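Local coordinates for protein glyoxalase 3 (Candida albicans, PDB 4LRU) that converts methylglyoxal to D-lactate in a single glutathione-independent step, detoxifying the methylglyoxal that the yeast's own metabolism produces, at residues P156-D168 with W206-V220. Numbering follows the deposited sequence.
Sequences PLIKGKKITGFTD and WDNFTVTDGRIVTGV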
ATOM      1  N   PRO A 156      18.099  -6.767   2.921  1.00 22.50           N
ATOM      2  CA  PRO A 156      16.714  -6.410   2.669  1.00 21.04           C
ATOM      3  C   PRO A 156      16.108  -5.655   3.845  1.00 22.24           C
ATOM      4  O   PRO A 156      16.326  -6.019   5.011  1.00 22.37           O
ATOM      5  CB  PRO A 156      16.039  -7.764   2.468  1.00 22.90           C
ATOM      6  CG  PRO A 156      17.122  -8.601   1.866  1.00 25.16           C
ATOM      7  CD  PRO A 156      18.393  -8.161   2.540  1.00 24.13           C
ATOM      8  N   LEU A 157      15.393  -4.586   3.539  1.00 19.72           N
ATOM      9  CA  LEU A 157      14.798  -3.755   4.571  1.00 20.65           C
ATOM     10  C   LEU A 157      13.951  -4.552   5.578  1.00 21.40           C
ATOM     11  O   LEU A 157      13.945  -4.246   6.770  1.00 23.40           O
ATOM     12  CB  LEU A 157      13.969  -2.658   3.919  1.00 20.62           C
ATOM     13  CG  LEU A 157      13.522  -1.558   4.890  1.00 24.05           C
ATOM     14  CD1 LEU A 157      13.482  -0.219   4.171  1.00 30.24           C
ATOM     15  CD2 LEU A 157      12.167  -1.876   5.476  1.00 27.36           C
ATOM     16  N   ILE A 158      13.245  -5.577   5.104  1.00 20.09           N
ATOM     17  CA  ILE A 158      12.440  -6.405   5.994  1.00 20.96           C
ATOM     18  C   ILE A 158      13.096  -7.700   6.431  1.00 20.82           C
ATOM     19  O   ILE A 158      12.444  -8.533   7.048  1.00 20.08           O
ATOM     20  CB  ILE A 158      11.036  -6.694   5.434  1.00 21.04           C
ATOM     21  CG1 ILE A 158      11.100  -7.520   4.142  1.00 20.79           C
ATOM     22  CG2 ILE A 158      10.291  -5.392   5.245  1.00 21.38           C
ATOM     23  CD1 ILE A 158       9.753  -8.061   3.683  1.00 22.19           C
ATOM     24  N   LYS A 159      14.386  -7.862   6.180  1.00 22.00           N
ATOM     25  CA  LYS A 159      15.086  -9.045   6.692  1.00 22.40           C
ATOM     26  C   LYS A 159      14.929  -9.096   8.205  1.00 24.75           C
ATOM     27  O   LYS A 159      15.213  -8.125   8.886  1.00 23.81           O
ATOM     28  CB  LYS A 159      16.578  -9.037   6.340  1.00 24.18           C
ATOM     29  CG  LYS A 159      17.310 -10.284   6.815  1.00 26.89           C
ATOM     30  CD  LYS A 159      18.706 -10.405   6.230  1.00 26.61           C
ATOM     31  CE  LYS A 159      19.438 -11.676   6.654  1.00 30.42           C
ATOM     32  NZ  LYS A 159      18.763 -12.920   6.186  1.00 31.61           N
ATOM     33  N   GLY A 160      14.486 -10.231   8.727  1.00 23.36           N
ATOM     34  CA  GLY A 160      14.392 -10.415  10.175  1.00 23.90           C
ATOM     35  C   GLY A 160      13.215  -9.692  10.823  1.00 24.48           C
ATOM     36  O   GLY A 160      13.110  -9.677  12.061  1.00 26.79           O
ATOM     37  N   LYS A 161      12.335  -9.125   9.996  1.00 23.32           N
ATOM     38  CA  LYS A 161      11.154  -8.387  10.450  1.00 22.55           C
ATOM     39  C   LYS A 161       9.905  -9.228  10.227  1.00 23.93           C
ATOM     40  O   LYS A 161       9.887 -10.141   9.394  1.00 23.84           O
ATOM     41  CB  LYS A 161      10.996  -7.071   9.683  1.00 22.40           C
ATOM     42  CG  LYS A 161      12.197  -6.144   9.774  1.00 24.76           C
ATOM     43  CD  LYS A 161      12.451  -5.641  11.182  1.00 28.73           C
ATOM     44  CE  LYS A 161      13.352  -4.406  11.133  1.00 35.89           C
ATOM     45  NZ  LYS A 161      14.182  -4.257  12.355  1.00 39.74           N
ATOM     46  N   LYS A 162       8.860  -8.907  10.972  1.00 22.15           N
ATOM     47  CA  LYS A 162       7.554  -9.538  10.811  1.00 20.83           C
ATOM     48  C   LYS A 162       6.657  -8.639   9.981  1.00 20.67           C
ATOM     49  O   LYS A 162       6.565  -7.439  10.237  1.00 21.23           O
ATOM     50  CB  LYS A 162       6.916  -9.782  12.183  1.00 24.50           C
ATOM     51  CG  LYS A 162       7.667 -10.792  13.028  1.00 28.80           C
ATOM     52  CD  LYS A 162       6.962 -11.020  14.360  1.00 33.61           C
ATOM     53  CE  LYS A 162       7.912 -11.492  15.451  1.00 43.63           C
ATOM     54  NZ  LYS A 162       8.982 -12.391  14.944  1.00 47.63           N
ATOM     55  N   ILE A 163       6.015  -9.228   8.976  1.00 18.84           N
ATOM     56  CA  ILE A 163       5.027  -8.543   8.179  1.00 18.70           C
ATOM     57  C   ILE A 163       3.813  -9.425   7.955  1.00 20.19           C
ATOM     58  O   ILE A 163       3.856 -10.640   8.154  1.00 20.25           O
ATOM     59  CB  ILE A 163       5.568  -8.124   6.805  1.00 19.61           C
ATOM     60  CG1 ILE A 163       5.892  -9.343   5.943  1.00 19.94           C
ATOM     61  CG2 ILE A 163       6.740  -7.174   6.955  1.00 20.36           C
ATOM     62  CD1 ILE A 163       6.010  -9.003   4.477  1.00 19.31           C
ATOM     63  N   THR A 164       2.719  -8.788   7.580  1.00 18.18           N
ATOM     64  CA  THR A 164       1.589  -9.505   7.022  1.00 19.41           C
ATOM     65  C   THR A 164       1.185  -8.863   5.702  1.00 19.75           C
ATOM     66  O   THR A 164       1.864  -7.960   5.202  1.00 19.12           O
ATOM     67  CB  THR A 164       0.414  -9.555   8.015  1.00 20.82           C
ATOM     68  OG1 THR A 164      -0.539 -10.534   7.579  1.00 20.79           O
ATOM     69  CG2 THR A 164      -0.254  -8.207   8.149  1.00 20.98           C
ATOM     70  N   GLY A 165       0.113  -9.374   5.113  1.00 20.02           N
ATOM     71  CA  GLY A 165      -0.351  -8.928   3.800  1.00 17.92           C
ATOM     72  C   GLY A 165      -1.334  -9.955   3.276  1.00 18.02           C
ATOM     73  O   GLY A 165      -1.662 -10.929   3.963  1.00 18.13           O
ATOM     74  N   PHE A 166      -1.763  -9.774   2.038  1.00 18.05           N
ATOM     75  CA  PHE A 166      -2.864 -10.557   1.491  1.00 19.08           C
ATOM     76  C   PHE A 166      -2.536 -12.049   1.513  1.00 18.85           C
ATOM     77  O   PHE A 166      -1.426 -12.465   1.189  1.00 19.12           O
ATOM     78  CB  PHE A 166      -3.221 -10.087   0.084  1.00 19.04           C
ATOM     79  CG  PHE A 166      -4.628 -10.434  -0.331  1.00 18.47           C
ATOM     80  CD1 PHE A 166      -5.709  -9.736   0.185  1.00 19.39           C
ATOM     81  CD2 PHE A 166      -4.877 -11.514  -1.158  1.00 20.27           C
ATOM     82  CE1 PHE A 166      -6.988 -10.054  -0.175  1.00 20.85           C
ATOM     83  CE2 PHE A 166      -6.165 -11.830  -1.532  1.00 20.43           C
ATOM     84  CZ  PHE A 166      -7.223 -11.108  -1.034  1.00 21.77           C
ATOM     85  N   THR A 167      -3.502 -12.849   1.935  1.00 19.84           N
ATOM     86  CA  THR A 167      -3.257 -14.267   2.198  1.00 18.92           C
ATOM     87  C   THR A 167      -3.223 -15.098   0.916  1.00 19.49           C
ATOM     88  O   THR A 167      -3.894 -14.780  -0.063  1.00 19.71           O
ATOM     89  CB  THR A 167      -4.313 -14.889   3.144  1.00 19.97           C
ATOM     90  OG1 THR A 167      -5.594 -14.932   2.501  1.00 20.57           O
ATOM     91  CG2 THR A 167      -4.401 -14.113   4.465  1.00 20.12           C
ATOM     92  N   ASP A 168      -2.471 -16.189   0.944  1.00 21.14           N
ATOM     93  CA  ASP A 168      -2.506 -17.158  -0.150  1.00 22.05           C
ATOM     94  C   ASP A 168      -3.921 -17.658  -0.428  1.00 22.52           C
ATOM     95  O   ASP A 168      -4.321 -17.784  -1.583  1.00 24.94           O
ATOM     96  CB  ASP A 168      -1.600 -18.337   0.152  1.00 21.94           C
ATOM     97  CG  ASP A 168      -0.115 -17.977   0.148  1.00 24.06           C
ATOM     98  OD1 ASP A 168       0.248 -16.836  -0.194  1.00 22.42           O
ATOM     99  OD2 ASP A 168       0.683 -18.875   0.495  1.00 26.67           O
ATOM    100  N   TRP A 206     -10.072 -12.402   5.585  1.00 20.38           N
ATOM    101  CA  TRP A 206     -10.808 -11.141   5.564  1.00 21.18           C
ATOM    102  C   TRP A 206     -10.761 -10.410   6.904  1.00 22.70           C
ATOM    103  O   TRP A 206     -11.491  -9.430   7.117  1.00 22.75           O
ATOM    104  CB  TRP A 206     -12.252 -11.370   5.126  1.00 21.92           C
ATOM    105  CG  TRP A 206     -12.352 -12.250   3.921  1.00 22.74           C
ATOM    106  CD1 TRP A 206     -13.001 -13.431   3.841  1.00 23.55           C
ATOM    107  CD2 TRP A 206     -11.738 -12.038   2.634  1.00 23.26           C
ATOM    108  NE1 TRP A 206     -12.842 -13.980   2.594  1.00 23.91           N
ATOM    109  CE2 TRP A 206     -12.092 -13.136   1.825  1.00 24.61           C
ATOM    110  CE3 TRP A 206     -10.944 -11.024   2.086  1.00 24.33           C
ATOM    111  CZ2 TRP A 206     -11.661 -13.269   0.503  1.00 25.33           C
ATOM    112  CZ3 TRP A 206     -10.527 -11.150   0.760  1.00 24.00           C
ATOM    113  CH2 TRP A 206     -10.885 -12.272  -0.010  1.00 25.17           C
ATOM    114  N   ASP A 207      -9.909 -10.890   7.800  1.00 22.71           N
ATOM    115  CA  ASP A 207      -9.785 -10.321   9.142  1.00 22.58           C
ATOM    116  C   ASP A 207      -9.214  -8.906   9.049  1.00 20.96           C
ATOM    117  O   ASP A 207      -8.376  -8.615   8.192  1.00 21.20           O
ATOM    118  CB  ASP A 207      -8.842 -11.173  10.002  1.00 24.78           C
ATOM    119  CG  ASP A 207      -9.463 -12.490  10.459  1.00 28.04           C
ATOM    120  OD1 ASP A 207     -10.626 -12.791  10.109  1.00 30.19           O
ATOM    121  OD2 ASP A 207      -8.754 -13.242  11.168  1.00 31.27           O
ATOM    122  N   ASN A 208      -9.646  -8.063   9.979  1.00 22.79           N
ATOM    123  CA  ASN A 208      -9.029  -6.761  10.224  1.00 21.59           C
ATOM    124  C   ASN A 208      -7.777  -6.979  11.080  1.00 21.18           C
ATOM    125  O   ASN A 208      -7.875  -7.226  12.283  1.00 22.90           O
ATOM    126  CB  ASN A 208     -10.036  -5.885  10.950  1.00 24.62           C
ATOM    127  CG  ASN A 208      -9.512  -4.497  11.244  1.00 25.38           C
ATOM    128  OD1 ASN A 208      -8.528  -4.031  10.654  1.00 22.00           O
ATOM    129  ND2 ASN A 208     -10.175  -3.829  12.178  1.00 27.47           N
ATOM    130  N   PHE A 209      -6.617  -7.017  10.430  1.00 20.15           N
ATOM    131  CA  PHE A 209      -5.398  -7.473  11.088  1.00 20.24           C
ATOM    132  C   PHE A 209      -4.196  -6.716  10.561  1.00 18.00           C
ATOM    133  O   PHE A 209      -4.046  -6.547   9.353  1.00 18.93           O
ATOM    134  CB  PHE A 209      -5.201  -8.976  10.868  1.00 20.11           C
ATOM    135  CG  PHE A 209      -3.990  -9.548  11.563  1.00 21.40           C
ATOM    136  CD1 PHE A 209      -3.932  -9.616  12.948  1.00 24.18           C
ATOM    137  CD2 PHE A 209      -2.908 -10.005  10.827  1.00 21.48           C
ATOM    138  CE1 PHE A 209      -2.812 -10.132  13.581  1.00 24.27           C
ATOM    139  CE2 PHE A 209      -1.799 -10.535  11.454  1.00 23.10           C
ATOM    140  CZ  PHE A 209      -1.740 -10.584  12.827  1.00 21.49           C
ATOM    141  N   THR A 210      -3.363  -6.272  11.499  1.00 19.15           N
ATOM    142  CA  THR A 210      -2.098  -5.640  11.199  1.00 19.27           C
ATOM    143  C   THR A 210      -0.961  -6.222  12.031  1.00 19.67           C
ATOM    144  O   THR A 210      -1.180  -6.850  13.080  1.00 22.10           O
ATOM    145  CB  THR A 210      -2.133  -4.130  11.480  1.00 20.10           C
ATOM    146  OG1 THR A 210      -2.287  -3.915  12.895  1.00 20.61           O
ATOM    147  CG2 THR A 210      -3.236  -3.460  10.704  1.00 20.01           C
ATOM    148  N   VAL A 211       0.251  -5.982  11.544  1.00 20.20           N
ATOM    149  CA  VAL A 211       1.470  -6.342  12.255  1.00 18.94           C
ATOM    150  C   VAL A 211       2.359  -5.121  12.317  1.00 19.11           C
ATOM    151  O   VAL A 211       2.579  -4.459  11.294  1.00 19.99           O
ATOM    152  CB  VAL A 211       2.207  -7.485  11.546  1.00 21.23           C
ATOM    153  CG1 VAL A 211       3.582  -7.700  12.159  1.00 22.60           C
ATOM    154  CG2 VAL A 211       1.379  -8.766  11.604  1.00 22.54           C
ATOM    155  N   THR A 212       2.848  -4.804  13.519  1.00 17.84           N
ATOM    156  CA  THR A 212       3.817  -3.731  13.709  1.00 19.66           C
ATOM    157  C   THR A 212       5.123  -4.360  14.153  1.00 21.74           C
ATOM    158  O   THR A 212       5.155  -5.137  15.139  1.00 23.08           O
ATOM    159  CB  THR A 212       3.329  -2.731  14.783  1.00 20.10           C
ATOM    160  OG1 THR A 212       2.143  -2.068  14.321  1.00 21.88           O
ATOM    161  CG2 THR A 212       4.404  -1.706  15.076  1.00 22.15           C
ATOM    162  N   ASP A 213       6.192  -4.050  13.423  1.00 20.05           N
ATOM    163  CA  ASP A 213       7.530  -4.414  13.840  1.00 20.43           C
ATOM    164  C   ASP A 213       8.352  -3.141  13.842  1.00 22.39           C
ATOM    165  O   ASP A 213       8.868  -2.712  12.805  1.00 21.79           O
ATOM    166  CB  ASP A 213       8.135  -5.483  12.918  1.00 21.82           C
ATOM    167  CG  ASP A 213       9.387  -6.094  13.495  1.00 25.49           C
ATOM    168  OD1 ASP A 213      10.017  -5.415  14.344  1.00 28.01           O
ATOM    169  OD2 ASP A 213       9.706  -7.254  13.155  1.00 25.54           O
ATOM    170  N   GLY A 214       8.430  -2.505  15.006  1.00 22.35           N
ATOM    171  CA  GLY A 214       9.098  -1.222  15.114  1.00 23.44           C
ATOM    172  C   GLY A 214       8.400  -0.188  14.258  1.00 21.73           C
ATOM    173  O   GLY A 214       7.254   0.169  14.521  1.00 22.44           O
ATOM    174  N   ARG A 215       9.089   0.261  13.212  1.00 20.80           N
ATOM    175  CA  ARG A 215       8.565   1.293  12.313  1.00 19.73           C
ATOM    176  C   ARG A 215       8.140   0.714  10.958  1.00 20.17           C
ATOM    177  O   ARG A 215       8.030   1.420   9.952  1.00 20.31           O
ATOM    178  CB  ARG A 215       9.603   2.419  12.159  1.00 20.11           C
ATOM    179  CG  ARG A 215       9.756   3.261  13.430  1.00 22.26           C
ATOM    180  CD  ARG A 215      10.952   4.194  13.388  1.00 22.72           C
ATOM    181  NE  ARG A 215      12.205   3.458  13.293  1.00 24.12           N
ATOM    182  CZ  ARG A 215      12.946   3.374  12.196  1.00 23.10           C
ATOM    183  NH1 ARG A 215      12.588   4.025  11.095  1.00 22.11           N
ATOM    184  NH2 ARG A 215      14.047   2.637  12.195  1.00 26.01           N
ATOM    185  N   ILE A 216       7.866  -0.584  10.950  1.00 19.23           N
ATOM    186  CA  ILE A 216       7.249  -1.233   9.794  1.00 19.50           C
ATOM    187  C   ILE A 216       5.863  -1.707  10.201  1.00 19.64           C
ATOM    188  O   ILE A 216       5.714  -2.448  11.171  1.00 20.28           O
ATOM    189  CB  ILE A 216       8.070  -2.439   9.341  1.00 20.52           C
ATOM    190  CG1 ILE A 216       9.494  -1.988   9.014  1.00 23.98           C
ATOM    191  CG2 ILE A 216       7.411  -3.102   8.143  1.00 20.01           C
ATOM    192  CD1 ILE A 216      10.448  -3.116   8.721  1.00 28.99           C
ATOM    193  N   VAL A 217       4.855  -1.258   9.463  1.00 19.36           N
ATOM    194  CA  VAL A 217       3.465  -1.592   9.776  1.00 18.58           C
ATOM    195  C   VAL A 217       2.786  -2.122   8.522  1.00 19.16           C
ATOM    196  O   VAL A 217       2.793  -1.479   7.468  1.00 19.59           O
ATOM    197  CB  VAL A 217       2.693  -0.374  10.308  1.00 18.32           C
ATOM    198  CG1 VAL A 217       1.264  -0.749  10.639  1.00 21.10           C
ATOM    199  CG2 VAL A 217       3.395   0.209  11.517  1.00 20.33           C
ATOM    200  N   THR A 218       2.220  -3.316   8.618  1.00 18.00           N
ATOM    201  CA  THR A 218       1.526  -3.884   7.475  1.00 17.46           C
ATOM    202  C   THR A 218       0.143  -4.385   7.860  1.00 17.60           C
ATOM    203  O   THR A 218      -0.103  -4.720   9.019  1.00 18.31           O
ATOM    204  CB  THR A 218       2.336  -5.043   6.865  1.00 16.48           C
ATOM    205  OG1 THR A 218       2.760  -5.946   7.894  1.00 19.38           O
ATOM    206  CG2 THR A 218       3.579  -4.510   6.150  1.00 18.78           C
ATOM    207  N   GLY A 219      -0.750  -4.446   6.869  1.00 18.18           N
ATOM    208  CA  GLY A 219      -2.099  -4.987   7.046  1.00 17.35           C
ATOM    209  C   GLY A 219      -2.504  -5.916   5.921  1.00 18.27           C
ATOM    210  O   GLY A 219      -1.896  -5.924   4.850  1.00 17.56           O
ATOM    211  N   VAL A 220      -3.560  -6.689   6.140  1.00 16.88           N
ATOM    212  CA  VAL A 220      -3.813  -7.859   5.293  1.00 17.70           C
ATOM    213  C   VAL A 220      -4.532  -7.543   3.968  1.00 19.00           C
ATOM    214  O   VAL A 220      -4.280  -8.185   2.937  1.00 19.72           O
ATOM    215  CB  VAL A 220      -4.620  -8.907   6.062  1.00 17.73           C
ATOM    216  CG1 VAL A 220      -4.924 -10.107   5.177  1.00 18.87           C
ATOM    217  CG2 VAL A 220      -3.845  -9.339   7.295  1.00 19.15           C
TER
HETATM  218  O   HOH W   1      11.143  -8.916  14.406  1.00 47.17           O
HETATM  219  O   HOH W   2      11.806  -3.409  13.546  1.00 33.31           O
HETATM  220  O   HOH W   3       4.838  -5.318   9.535  1.00 20.97           O
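Thr218 OG1 is gripped from two sides: Thr164 N donates to it almost straight (2.9 Å, 174°), and a water lies 2.7 Å from the same OG1. This water bridges to Lys162 O and Val211 O, its proton sharing left open by a surplus of acceptors. Thr218 chi1 of 48° tucks OG1 back over its own main chain, against the 162-164 backbone. At the hairpin end, Asp213 OD2 accepts the N-H of Lys162 through its anti lone pair (2.9 Å to N), while a second water links OD1 to Lys161 NZ. Strands 210-213 and 216-219, joined by a type II' turn, belong to the central sheet of this DJ-1 superfamily fold: 210-213 is outermost, and 216-219 joins it to parallel strand 134-138. Strand 162-163 pairs outside that sheet, in parallel with 198-199; hairpin side chains and a water grip the 162-164 backbone in place of ladder bonds. Ile216 CD1 packs against Lys161 CG (3.7 Å) and Leu157 CD2, with Tyr129 of helix 119-130 touching all three residues. Thr164 OG1, bonded to Ile200 O, lies at the edge of the Phe209 ring, and Val211 CG2 abuts Thr164 CB. Gly165 CA makes a CA-H...O contact with Gly219 O (3.5 Å). Phe166 has Val220 O at its ring edge and meets Trp206 obliquely, planes at 61°; its side chain touches Cys139 and lies about 4 Å from those of His140 and Glu171, all inferred active-site residues.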